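Local structure of guanine nucleotide exchange protein (Legionella pneumophila, 1XSZ) at residues Q114-S117 against G118-Q122; D178-F181 against L182-L185; G301-K304 against E305-D308; K325-Y328 against D329-V332. The protein probably acts as a guanine nucleotide exchange factor for ADP-ribosylation factor GTPases, combining a Sec7 domain with a capping domain that lies over its active site. All coordinates share one frame; numbering follows the deposited sequence. Where two conformers were deposited one is given.

Contact 1 of 4, residues Q114-S117 against G118-Q122; sequences QSFS and GAYFQ
One face of the Phe116 ring carries the CB of Tyr120, which sits 3.9 Å above the ring plane and displaced toward its rim. Phe116 CZ comes closest to that carbon, also at 3.9 Å, a CH-pi contact between residues one helical turn apart. Both aromatic side chains leave the helix with CG anti to the backbone N (chi1 166° for Phe116, 176° for Tyr120) and run side by side. With similar second torsions as well, the rings come out near parallel, with planes at 28°, but so far slid apart that they barely overlap. Phe84 and Phe96 also meet the Phe116 ring, while Phe89 packs edge-to-face with Tyr120. Along the backbone, Tyr120 N donates a short 2.7 Å bond to Phe116 O, and Gln114 O takes the amide of Gly118 at 3.1 Å. Ser115 turns its hydroxyl to Thr79 on helix 69-80, the helix that Ala119 also touches one turn further on. The arrangement is an i to i+4 aromatic pair on helix 106-123, part of the aromatic packing with Phe84, Phe89 and Phe96 in the helical Sec7 domain.

Contact 2 of 4, residues D178-F181 against L182-L185; sequences DAKF and LEEL
Lys180 NZ is shared between the two carboxylate oxygens of Glu183. It forms a salt bridge of 3.0 Å with Glu183 OE2, met on the syn side and 21° out of the carboxylate plane, and a weak bond with OE1. The lysine chain bends at chi2 (-49°) and then runs out straight, which lays its CD and CE alongside the glutamate end and lets the ammonium reach a partner three residues on. Glu183 in turn folds its CG against the carbonyl oxygen of Ala179, 3.2 Å away, so the acid keeps close to the first turn of its own helix. Lys165 of helix 161-167 is a second, long and weak partner for OE2.

Another flank is apolar. Phe181 crosses Leu182, its CD2 lying 4.1 Å from Leu182 CD2, while its CE2 comes more loosely to Leu185 CD1. Leu137 of helix 131-149 touches all three of these side chains, and Phe89 touches Phe181 and Leu185. Regular helical bonds begin at Asp178, whose carbonyl accepts Leu182 N at 3.1 Å although its carboxylate makes no capping bond. The chemistry thus divides the start of helix 179-191 into an ion pair on the outside and a hydrophobic seam inside; the negative charge of Glu183 near the helix N-terminus is probably favourable, with the lysine balancing it locally.

Contact 3 of 4, residues G301-K304 against E305-D308; sequences GQTK and ESID
Chi1 of Ser306, at -72°, sets OG beside its own backbone N and directs it back to the carbonyl of Thr303, while chi1 of Thr303, at 60°, swings OG1 round to the same hydroxyl. The backbone makes this possible: that of Lys304 is extended and Glu305 takes a positive phi of 73°, closing a type II beta turn from Thr303 to Ser306.

Thr303 O is the focus of the turn. Ser306 OG donates to it at 2.7 Å from above the carbonyl plane, and Ser306 N reaches it at 3.2 Å from the same face, so that one residue holds the oxygen through both backbone and side chain. A water adds a third, weak bond to Thr303 O and accepts from Ile307 N at 2.8 Å, linking the turn to the first turn of the helix. The two hydroxyls, Thr303 OG1 and Ser306 OG, approach to 2.8 Å. Each has a further partner on the neighbouring chain segment: OG1 is bonded to Ser272 O, and OG to Gln274 N. Ser306 is buried, and these bonds provide for its hydroxyl. Its CB also lies 3.2 Å from the O of Gly301, the first residue after strand 295-300. Glu305, at the N-cap position, instead lays its side chain against Thr271 and Ala273.

The whole is a type II turn leading directly into a helix N-terminus, the tight connection by which strand 295-300 passes into helix 306-315 within the RalF capping domain.

Contact 4 of 4, residues K325-Y328 against D329-V332; sequences KATY and DYEV
Thr327 OG1 accepts the amide of Tyr330 at 2.9 Å (N-H...O angle 152°) and, more weakly, that of Asp329 at 3.3 Å. It also donates to a water 2.8 Å away, which passes a hydrogen bond on to Asp329 OD2. A chi1 of 64° holds the hydroxyl over the turn, while Thr327 N closes it from the other end with a 2.9 Å bond to Tyr330 O, lying in the carbonyl plane. Beside this bond Ala326 CB rests 3.3 Å from Tyr330 O. Farther along, Ala326 and Val332 bring their CB atoms loosely together. Asp329 CB stands over the centre of one face of the Tyr330 ring.

The next shell surrounds the two tyrosines. The Tyr330 OH is bonded to Gly301 O; Pro300 touches both Thr327 and Tyr330. Asp329 OD1 forms a salt bridge with Lys23, and Tyr328 packs on Pro22, Lys23 and Ile26 of helix 22-35. Lys325 pairs with Glu58. The result is a tight reversal in the manner of an ST turn, though its defining i+2 bond is weak and the i+3 amide is the main donor, placed between strand 323-325 and helix 332-351 where the capping domain meets Sec7 helices.

How the contacts relate
The four contacts follow one another along the chain and fall into two pairs. Contacts 1 and 2 belong to the Sec7 domain, on helices 106-123 and 179-191; their centres are 19 Å apart and the contacts do not touch, yet Phe89 and Val127 pack against both. Contacts 3 and 4, in the capping domain, are turns that follow strands 295-300 and 323-325 of its antiparallel sheet and lead into helices 306-315 and 332-351. Their centres lie 11 Å apart and they touch directly. Between the pairs, centres are 30 to 49 Å apart. Both pairs reach across the two domains: Gln114 of contact 1 touches Lys251 of the capping domain, and contact 4 meets Lys23 and Glu58 of the Sec7 domain.

Contact 1 of 4, residues Q114-S117 against G118-Q122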
loop_
_atom_site.group_PDB
_atom_site.type_symbol
_atom_site.label_atom_id
_atom_site.label_comp_id
_atom_site.label_asym_id
_atom_site.label_seq_id
_atom_site.Cartn_x
_atom_site.Cartn_y
_atom_site.Cartn_z
ATOM N N GLN A 114 -0.287 6.964 8.897
ATOM C CA GLN A 114 -1.030 6.998 10.160
ATOM C C GLN A 114 -0.139 6.566 11.325
ATOM O O GLN A 114 -0.265 7.080 12.438
ATOM C CB GLN A 114 -2.251 6.080 10.079
ATOM C CG GLN A 114 -3.359 6.605 9.183
ATOM C CD GLN A 114 -4.501 5.623 9.040
ATOM O OE1 GLN A 114 -5.057 5.150 10.032
ATOM N NE2 GLN A 114 -4.859 5.311 7.801
ATOM N N SER A 115 0.755 5.616 11.079
ATOM C CA SER A 115 1.657 5.149 12.130
ATOM C C SER A 115 2.587 6.289 12.543
ATOM O O SER A 115 2.797 6.544 13.736
ATOM C CB SER A 115 2.476 3.960 11.629
ATOM O OG SER A 115 3.318 3.464 12.655
ATOM N N PHE A 116 3.147 6.979 11.559
ATOM C CA PHE A 116 4.025 8.101 11.854
ATOM C C PHE A 116 3.294 9.183 12.641
ATOM O O PHE A 116 3.804 9.680 13.645
ATOM C CB PHE A 116 4.552 8.736 10.569
ATOM C CG PHE A 116 5.170 10.084 10.790
ATOM C CD1 PHE A 116 6.454 10.201 11.309
ATOM C CD2 PHE A 116 4.430 11.242 10.565
ATOM C CE1 PHE A 116 6.990 11.455 11.606
ATOM C CE2 PHE A 116 4.960 12.496 10.859
ATOM C CZ PHE A 116 6.238 12.600 11.381
ATOM N N SER A 117 2.106 9.557 12.178
ATOM C CA SER A 117 1.332 10.603 12.839
ATOM C C SER A 117 1.071 10.280 14.306
ATOM O O SER A 117 1.154 11.158 15.165
ATOM C CB SER A 117 0.004 10.829 12.106
ATOM O OG SER A 117 -0.823 9.683 12.158
ATOM N N GLY A 118 0.759 9.022 14.593
ATOM C CA GLY A 118 0.507 8.631 15.969
ATOM C C GLY A 118 1.761 8.689 16.820
ATOM O O GLY A 118 1.720 9.153 17.965
ATOM N N ALA A 119 2.878 8.219 16.274
ATOM C CA ALA A 119 4.143 8.218 17.000
ATOM C C ALA A 119 4.689 9.627 17.186
ATOM O O ALA A 119 5.266 9.941 18.230
ATOM C CB ALA A 119 5.166 7.356 16.273
ATOM N N TYR A 120 4.516 10.472 16.172
ATOM C CA TYR A 120 4.989 11.846 16.253
ATOM C C TYR A 120 4.300 12.525 17.421
ATOM O O TYR A 120 4.945 13.176 18.243
ATOM C CB TYR A 120 4.665 12.628 14.978
ATOM C CG TYR A 120 5.073 14.082 15.084
ATOM C CD1 TYR A 120 6.412 14.450 15.015
ATOM C CD2 TYR A 120 4.128 15.079 15.336
ATOM C CE1 TYR A 120 6.810 15.774 15.201
ATOM C CE2 TYR A 120 4.514 16.410 15.526
ATOM C CZ TYR A 120 5.859 16.745 15.458
ATOM O OH TYR A 120 6.258 18.046 15.661
ATOM N N PHE A 121 2.980 12.378 17.474
ATOM C CA PHE A 121 2.181 12.973 18.536
ATOM C C PHE A 121 2.601 12.445 19.903
ATOM O O PHE A 121 2.764 13.213 20.851
ATOM C CB PHE A 121 0.696 12.681 18.299
ATOM C CG PHE A 121 -0.199 13.147 19.412
ATOM C CD1 PHE A 121 -0.250 14.491 19.767
ATOM C CD2 PHE A 121 -0.990 12.240 20.108
ATOM C CE1 PHE A 121 -1.077 14.926 20.802
ATOM C CE2 PHE A 121 -1.822 12.665 21.146
ATOM C CZ PHE A 121 -1.864 14.010 21.491
ATOM N N GLN A 122 2.780 11.131 20.002
ATOM C CA GLN A 122 3.178 10.508 21.260
ATOM C C GLN A 122 4.510 11.070 21.757
ATOM O O GLN A 122 4.688 11.292 22.958
ATOM C CB GLN A 122 3.281 8.989 21.077
ATOM C CG GLN A 122 3.455 8.192 22.369
ATOM C CD GLN A 122 4.808 8.405 23.019
ATOM O OE1 GLN A 122 5.849 8.181 22.402
ATOM N NE2 GLN A 122 4.799 8.837 24.276
#

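Contact 2 of 4, residues D178-F181 against L182-L185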
loop_
_atom_site.group_PDB
_atom_site.type_symbol
_atom_site.label_atom_id
_atom_site.label_comp_id
_atom_site.label_asym_id
_atom_site.label_seq_id
_atom_site.Cartn_x
_atom_site.Cartn_y
_atom_site.Cartn_z
ATOM N N ASP A 178 -0.699 26.816 14.622
ATOM C CA ASP A 178 -0.050 28.116 14.737
ATOM C C ASP A 178 0.422 28.578 13.362
ATOM O O ASP A 178 1.020 27.806 12.609
ATOM C CB ASP A 178 1.138 28.042 15.697
ATOM C CG ASP A 178 0.709 27.967 17.151
ATOM O OD1 ASP A 178 1.594 27.880 18.028
ATOM O OD2 ASP A 178 -0.514 27.998 17.416
ATOM N N ALA A 179 0.146 29.836 13.040
ATOM C CA ALA A 179 0.526 30.413 11.754
ATOM C C ALA A 179 2.014 30.266 11.456
ATOM O O ALA A 179 2.398 29.888 10.348
ATOM C CB ALA A 179 0.132 31.886 11.712
ATOM N N LYS A 180 2.852 30.557 12.445
ATOM C CA LYS A 180 4.294 30.472 12.254
ATOM C C LYS A 180 4.769 29.034 12.114
ATOM O O LYS A 180 5.826 28.772 11.536
ATOM C CB LYS A 180 5.016 31.178 13.404
ATOM C CG LYS A 180 4.619 32.645 13.536
ATOM C CD LYS A 180 4.697 33.352 12.188
ATOM C CE LYS A 180 3.998 34.701 12.220
ATOM N NZ LYS A 180 3.969 35.336 10.873
ATOM N N PHE A 181 3.989 28.102 12.642
ATOM C CA PHE A 181 4.329 26.693 12.527
ATOM C C PHE A 181 4.103 26.289 11.070
ATOM O O PHE A 181 4.947 25.632 10.452
ATOM C CB PHE A 181 3.438 25.854 13.444
ATOM C CG PHE A 181 3.576 24.376 13.228
ATOM C CD1 PHE A 181 4.756 23.715 13.551
ATOM C CD2 PHE A 181 2.529 23.645 12.678
ATOM C CE1 PHE A 181 4.892 22.345 13.329
ATOM C CE2 PHE A 181 2.654 22.280 12.453
ATOM C CZ PHE A 181 3.839 21.627 12.779
ATOM N N LEU A 182 2.965 26.692 10.517
ATOM C CA LEU A 182 2.657 26.363 9.132
ATOM C C LEU A 182 3.603 27.063 8.163
ATOM O O LEU A 182 3.970 26.499 7.134
ATOM C CB LEU A 182 1.198 26.707 8.809
ATOM C CG LEU A 182 0.153 25.828 9.505
ATOM C CD1 LEU A 182 -1.239 26.188 8.996
ATOM C CD2 LEU A 182 0.444 24.358 9.223
ATOM N N GLU A 183 4.005 28.288 8.484
ATOM C CA GLU A 183 4.923 29.021 7.621
ATOM C C GLU A 183 6.265 28.288 7.582
ATOM O O GLU A 183 6.909 28.184 6.533
ATOM C CB GLU A 183 5.090 30.458 8.135
ATOM C CG GLU A 183 3.836 31.307 7.912
ATOM C CD GLU A 183 3.922 32.695 8.520
ATOM O OE1 GLU A 183 4.993 33.332 8.417
ATOM O OE2 GLU A 183 2.906 33.157 9.083
ATOM N N GLU A 184 6.673 27.762 8.728
ATOM C CA GLU A 184 7.920 27.020 8.828
ATOM C C GLU A 184 7.822 25.696 8.065
ATOM O O GLU A 184 8.734 25.328 7.326
ATOM C CB GLU A 184 8.236 26.763 10.298
ATOM C CG GLU A 184 9.174 25.616 10.540
ATOM C CD GLU A 184 9.401 25.388 12.010
ATOM O OE1 GLU A 184 8.548 25.823 12.818
ATOM O OE2 GLU A 184 10.418 24.766 12.353
ATOM N N LEU A 185 6.713 24.987 8.251
ATOM C CA LEU A 185 6.491 23.711 7.577
ATOM C C LEU A 185 6.564 23.905 6.063
ATOM O O LEU A 185 7.247 23.160 5.356
ATOM C CB LEU A 185 5.122 23.149 7.980
ATOM C CG LEU A 185 4.660 21.812 7.395
ATOM C CD1 LEU A 185 3.564 21.239 8.272
ATOM C CD2 LEU A 185 4.157 21.999 5.963
#

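Contact 3 of 4, residues G301-K304 against E305-D308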
loop_
_atom_site.group_PDB
_atom_site.type_symbol
_atom_site.label_atom_id
_atom_site.label_comp_id
_atom_site.label_asym_id
_atom_site.label_seq_id
_atom_site.Cartn_x
_atom_site.Cartn_y
_atom_site.Cartn_z
ATOM N N GLY A 301 -7.125 -13.376 -1.585
ATOM C CA GLY A 301 -7.129 -13.356 -0.135
ATOM C C GLY A 301 -6.469 -14.608 0.405
ATOM O O GLY A 301 -6.007 -15.449 -0.367
ATOM N N GLN A 302 -6.429 -14.750 1.726
ATOM C CA GLN A 302 -5.798 -15.916 2.334
ATOM C C GLN A 302 -6.671 -17.171 2.351
ATOM O O GLN A 302 -6.154 -18.280 2.469
ATOM C CB GLN A 302 -5.344 -15.589 3.760
ATOM C CG GLN A 302 -6.460 -15.169 4.699
ATOM C CD GLN A 302 -5.963 -14.936 6.114
ATOM O OE1 GLN A 302 -5.463 -15.853 6.767
ATOM N NE2 GLN A 302 -6.095 -13.704 6.593
ATOM N N THR A 303 -7.986 -17.000 2.227
ATOM C CA THR A 303 -8.902 -18.140 2.239
ATOM C C THR A 303 -8.736 -19.018 1.004
ATOM O O THR A 303 -8.323 -18.546 -0.056
ATOM C CB THR A 303 -10.377 -17.687 2.318
ATOM O OG1 THR A 303 -10.689 -16.861 1.189
ATOM C CG2 THR A 303 -10.630 -16.912 3.602
ATOM N N LYS A 304 -9.067 -20.298 1.146
ATOM C CA LYS A 304 -8.948 -21.244 0.043
ATOM C C LYS A 304 -9.760 -20.824 -1.176
ATOM O O LYS A 304 -10.820 -20.209 -1.053
ATOM C CB LYS A 304 -9.386 -22.644 0.490
ATOM C CG LYS A 304 -8.422 -23.340 1.441
ATOM C CD LYS A 304 -8.346 -22.645 2.792
ATOM C CE LYS A 304 -7.413 -23.389 3.737
ATOM N NZ LYS A 304 -7.337 -22.741 5.076
ATOM N N GLU A 305 -9.242 -21.170 -2.351
ATOM C CA GLU A 305 -9.870 -20.863 -3.631
ATOM C C GLU A 305 -9.773 -19.394 -4.026
ATOM O O GLU A 305 -10.237 -19.008 -5.099
ATOM C CB GLU A 305 -11.337 -21.310 -3.633
ATOM C CG GLU A 305 -11.520 -22.800 -3.380
ATOM C CD GLU A 305 -12.919 -23.286 -3.707
ATOM O OE1 GLU A 305 -13.210 -24.474 -3.456
ATOM O OE2 GLU A 305 -13.726 -22.482 -4.222
ATOM N N SER A 306 -9.171 -18.577 -3.164
ATOM C CA SER A 306 -9.005 -17.156 -3.456
ATOM C C SER A 306 -8.113 -16.964 -4.676
ATOM O O SER A 306 -8.337 -16.062 -5.479
ATOM C CB SER A 306 -8.383 -16.425 -2.263
ATOM O OG SER A 306 -9.311 -16.295 -1.201
ATOM N N ILE A 307 -7.100 -17.813 -4.807
ATOM C CA ILE A 307 -6.183 -17.712 -5.932
ATOM C C ILE A 307 -6.918 -17.868 -7.264
ATOM O O ILE A 307 -6.643 -17.138 -8.213
ATOM C CB ILE A 307 -5.048 -18.759 -5.822
ATOM C CG1 ILE A 307 -4.016 -18.526 -6.925
ATOM C CG2 ILE A 307 -5.617 -20.167 -5.900
ATOM C CD1 ILE A 307 -2.736 -19.309 -6.738
ATOM N N ASP A 308 -7.865 -18.800 -7.334
ATOM C CA ASP A 308 -8.609 -18.998 -8.570
ATOM C C ASP A 308 -9.524 -17.814 -8.874
ATOM O O ASP A 308 -9.697 -17.441 -10.035
ATOM C CB ASP A 308 -9.423 -20.291 -8.499
ATOM C CG ASP A 308 -8.544 -21.516 -8.362
ATOM O OD1 ASP A 308 -7.586 -21.647 -9.152
ATOM O OD2 ASP A 308 -8.812 -22.346 -7.467
HETATM O O HOH W 1 -6.563 -19.582 -2.676
#

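Contact 4 of 4, residues K325-Y328 against D329-V332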
loop_
_atom_site.group_PDB
_atom_site.type_symbol
_atom_site.label_atom_id
_atom_site.label_comp_id
_atom_site.label_asym_id
_atom_site.label_seq_id
_atom_site.Cartn_x
_atom_site.Cartn_y
_atom_site.Cartn_z
ATOM N N LYS A 325 3.609 -10.999 -8.859
ATOM C CA LYS A 325 4.437 -10.949 -7.660
ATOM C C LYS A 325 3.764 -11.738 -6.552
ATOM O O LYS A 325 2.545 -11.704 -6.397
ATOM C CB LYS A 325 4.655 -9.500 -7.213
ATOM C CG LYS A 325 5.730 -9.335 -6.138
ATOM C CD LYS A 325 5.882 -7.870 -5.746
ATOM C CE LYS A 325 7.215 -7.623 -5.057
ATOM N NZ LYS A 325 7.404 -6.179 -4.756
ATOM N N ALA A 326 4.567 -12.459 -5.780
ATOM C CA ALA A 326 4.044 -13.255 -4.684
ATOM C C ALA A 326 3.305 -12.402 -3.661
ATOM O O ALA A 326 3.559 -11.205 -3.529
ATOM C CB ALA A 326 5.192 -13.984 -3.989
ATOM N N THR A 327 2.366 -13.018 -2.955
ATOM C CA THR A 327 1.668 -12.323 -1.885
ATOM C C THR A 327 2.232 -12.981 -0.634
ATOM O O THR A 327 3.026 -13.915 -0.721
ATOM C CB THR A 327 0.138 -12.538 -1.903
ATOM O OG1 THR A 327 -0.155 -13.918 -1.664
ATOM C CG2 THR A 327 -0.457 -12.093 -3.230
ATOM N N TYR A 328 1.830 -12.497 0.531
ATOM C CA TYR A 328 2.320 -13.073 1.775
ATOM C C TYR A 328 1.956 -14.555 1.877
ATOM O O TYR A 328 2.689 -15.341 2.473
ATOM C CB TYR A 328 1.723 -12.313 2.962
ATOM C CG TYR A 328 2.332 -12.666 4.300
ATOM C CD1 TYR A 328 3.650 -12.321 4.601
ATOM C CD2 TYR A 328 1.582 -13.321 5.277
ATOM C CE1 TYR A 328 4.207 -12.612 5.846
ATOM C CE2 TYR A 328 2.130 -13.621 6.528
ATOM C CZ TYR A 328 3.442 -13.260 6.803
ATOM O OH TYR A 328 3.995 -13.521 8.040
ATOM N N ASP A 329 0.838 -14.938 1.269
ATOM C CA ASP A 329 0.369 -16.319 1.341
ATOM C C ASP A 329 0.654 -17.199 0.127
ATOM O O ASP A 329 0.747 -18.420 0.260
ATOM C CB ASP A 329 -1.139 -16.335 1.594
ATOM C CG ASP A 329 -1.540 -15.491 2.782
ATOM O OD1 ASP A 329 -1.106 -15.809 3.907
ATOM O OD2 ASP A 329 -2.288 -14.510 2.586
ATOM N N TYR A 330 0.791 -16.597 -1.049
ATOM C CA TYR A 330 1.007 -17.384 -2.261
ATOM C C TYR A 330 2.292 -17.081 -3.020
ATOM O O TYR A 330 2.622 -15.921 -3.256
ATOM C CB TYR A 330 -0.179 -17.190 -3.207
ATOM C CG TYR A 330 -1.520 -17.402 -2.547
ATOM C CD1 TYR A 330 -1.931 -18.671 -2.146
ATOM C CD2 TYR A 330 -2.369 -16.325 -2.300
ATOM C CE1 TYR A 330 -3.157 -18.861 -1.511
ATOM C CE2 TYR A 330 -3.593 -16.504 -1.668
ATOM C CZ TYR A 330 -3.981 -17.773 -1.276
ATOM O OH TYR A 330 -5.191 -17.952 -0.647
ATOM N N GLU A 331 2.995 -18.139 -3.418
ATOM C CA GLU A 331 4.234 -18.005 -4.175
ATOM C C GLU A 331 3.872 -17.505 -5.569
ATOM O O GLU A 331 2.777 -17.772 -6.069
ATOM C CB GLU A 331 4.947 -19.355 -4.272
ATOM C CG GLU A 331 5.036 -20.093 -2.946
ATOM C CD GLU A 331 5.835 -21.379 -3.039
ATOM O OE1 GLU A 331 5.670 -22.119 -4.033
ATOM O OE2 GLU A 331 6.623 -21.655 -2.109
ATOM N N VAL A 332 4.788 -16.785 -6.202
ATOM C CA VAL A 332 4.515 -16.232 -7.521
ATOM C C VAL A 332 4.182 -17.324 -8.542
ATOM O O VAL A 332 3.337 -17.131 -9.420
ATOM C CB VAL A 332 5.705 -15.355 -8.015
ATOM C CG1 VAL A 332 6.891 -16.224 -8.416
ATOM C CG2 VAL A 332 5.258 -14.469 -9.166
HETATM O O HOH W 2 -2.587 -13.621 -0.386
#